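Local coordinates for protein probable transcriptional regulator phnF (Escherichia coli, PDB 2FA1) that is a probable transcriptional regulator encoded in an operon for alkylphosphonate uptake and C-P lyase, whose C-terminal UTRA domain is the effector-binding part, at the interface of chains A and B. Residues are numbered along the deposited sequence; one frame, centred on the assembly and turned at random. Chains: chain A/B, Probable transcriptional regulator phnF.

The interface of chains A and B. Residues chain A 4-6, 10, 155, 157; chain B 104-106, 130.
The guanidinium of B:Arg104 carries the methyl CG2 of A:Thr157 on one face, centred over the group and 3.3 Å from CZ, while the hydroxyl of A:Ser10 and the carboxylate of A:Glu155 meet it at the edge. A beta-branched threonine suits this place: with CG2 anti to its carbonyl carbon, the methyl lies alongside the arginine, and the two residues pair as an antiparallel beta bridge between strand 154-159 of chain A and strand 98-109 of chain B. The guanidinium of B:Arg130 has its partners around the rim: the backbone carbonyl of A:Asn4, the carboxylate of A:Glu155 and a water. This patch belongs to a two-fold symmetric interface between two UTRA domains, repeated with the chains exchanged, and probably helps hold a dimer.

A:Glu155 joins the two arginines. Its chain leaves anti to the backbone N (chi1 162°) and runs extended, long enough to set one oxygen towards each guanidinium. OE2 of A:Glu155 receives NH2 of B:Arg130 on its syn side at 2.9 Å, in a nearly straight salt bridge. OE1 of A:Glu155 is met by NH1 of B:Arg104 at 2.8 Å from above the carboxylate plane. From the opposite face the backbone N of A:Gln6 also donates to OE1, which helps fix the carboxylate's rotation. Two neighbouring arginines would be expected to favour the ionised glutamate.

Each arginine also reaches a neutral acceptor. NH1 of B:Arg104 donates in plane to OG of A:Ser10 at 2.9 Å, a small hydroxyl that fits beside the guanidinium. A:Asn4 contributes its backbone carbonyl oxygen, which takes an almost linear bond from NH2 of B:Arg130 at 2.7 Å. A:Gln6 lays its aliphatic CG against B:Arg130, and its amide NE2 is hydrogen-bonded to OG of B:Ser106 at 2.6 Å. The same compact serine hydroxyl shares the water with OE2 of A:Glu155 and with NE of B:Arg130, which lies 3.1 Å from the water oxygen.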
# COMPACT_ATOMS: atom_id res chain seq x y z
N ASN A 4 -4.90 14.48 4.85
CA ASN A 4 -4.71 15.11 3.58
C ASN A 4 -4.23 14.06 2.58
O ASN A 4 -3.80 12.98 2.97
CB ASN A 4 -3.73 16.28 3.70
CG ASN A 4 -2.36 15.86 4.18
OD1 ASN A 4 -1.37 16.34 3.66
ND2 ASN A 4 -2.30 14.99 5.17
N ALA A 5 -4.32 14.40 1.31
CA ALA A 5 -3.82 13.53 0.20
C ALA A 5 -2.42 13.98 -0.24
O ALA A 5 -2.21 15.17 -0.36
CB ALA A 5 -4.80 13.60 -0.93
N GLN A 6 -1.48 13.04 -0.43
CA GLN A 6 -0.09 13.31 -0.79
C GLN A 6 0.12 13.28 -2.30
O GLN A 6 1.26 13.41 -2.79
CB GLN A 6 0.87 12.23 -0.22
CG GLN A 6 0.99 12.21 1.29
CD GLN A 6 2.40 11.89 1.77
OE1 GLN A 6 2.84 12.41 2.81
NE2 GLN A 6 3.12 11.02 1.02
N SER A 10 -6.56 9.87 -5.79
CA SER A 10 -6.64 8.76 -4.77
C SER A 10 -7.33 7.56 -5.36
O SER A 10 -8.34 7.72 -6.07
CB SER A 10 -7.45 9.15 -3.50
OG SER A 10 -6.85 10.22 -2.80
N GLU A 155 -2.11 8.11 -4.85
CA GLU A 155 -1.96 7.52 -3.51
C GLU A 155 -3.12 6.53 -3.30
O GLU A 155 -4.22 6.70 -3.86
CB GLU A 155 -1.95 8.68 -2.48
CG GLU A 155 -2.24 8.27 -1.02
CD GLU A 155 -2.00 9.42 -0.04
OE1 GLU A 155 -2.73 10.43 -0.18
OE2 GLU A 155 -1.13 9.34 0.88
N THR A 157 -5.85 4.40 -0.91
CA THR A 157 -6.53 4.57 0.38
C THR A 157 -7.18 3.25 0.77
O THR A 157 -7.52 2.45 -0.09
CB THR A 157 -7.64 5.68 0.30
OG1 THR A 157 -8.57 5.33 -0.72
CG2 THR A 157 -6.99 7.02 -0.04
N ARG B 104 -3.58 5.38 4.32
CA ARG B 104 -3.17 5.98 3.02
C ARG B 104 -1.78 5.47 2.69
O ARG B 104 -0.86 5.58 3.55
CB ARG B 104 -3.19 7.49 2.99
CG ARG B 104 -4.60 8.07 2.81
CD ARG B 104 -4.58 9.60 2.52
NE ARG B 104 -5.94 9.94 2.08
CZ ARG B 104 -6.33 10.15 0.83
NH1 ARG B 104 -5.49 10.10 -0.23
NH2 ARG B 104 -7.61 10.42 0.61
N ILE B 105 -1.55 5.05 1.45
CA ILE B 105 -0.21 4.55 1.07
C ILE B 105 0.31 5.25 -0.17
O ILE B 105 -0.39 5.30 -1.18
CB ILE B 105 -0.30 3.04 0.70
CG1 ILE B 105 -0.80 2.23 1.91
CG2 ILE B 105 1.11 2.48 0.31
CD1 ILE B 105 -0.64 0.75 1.71
N SER B 106 1.53 5.78 -0.08
CA SER B 106 2.08 6.58 -1.15
C SER B 106 3.57 6.26 -1.22
O SER B 106 4.10 5.56 -0.37
CB SER B 106 1.84 8.08 -0.83
OG SER B 106 2.63 8.54 0.25
N ARG B 130 0.24 6.04 6.10
CA ARG B 130 -0.32 6.96 7.09
C ARG B 130 -1.63 6.35 7.56
O ARG B 130 -2.46 5.94 6.78
CB ARG B 130 -0.48 8.35 6.48
CG ARG B 130 0.89 8.90 6.05
CD ARG B 130 0.75 10.29 5.62
NE ARG B 130 -0.04 10.37 4.37
CZ ARG B 130 -1.10 11.19 4.19
NH1 ARG B 130 -1.49 11.98 5.16
NH2 ARG B 130 -1.75 11.23 3.01
O HOH W 1 0.65 8.07 2.41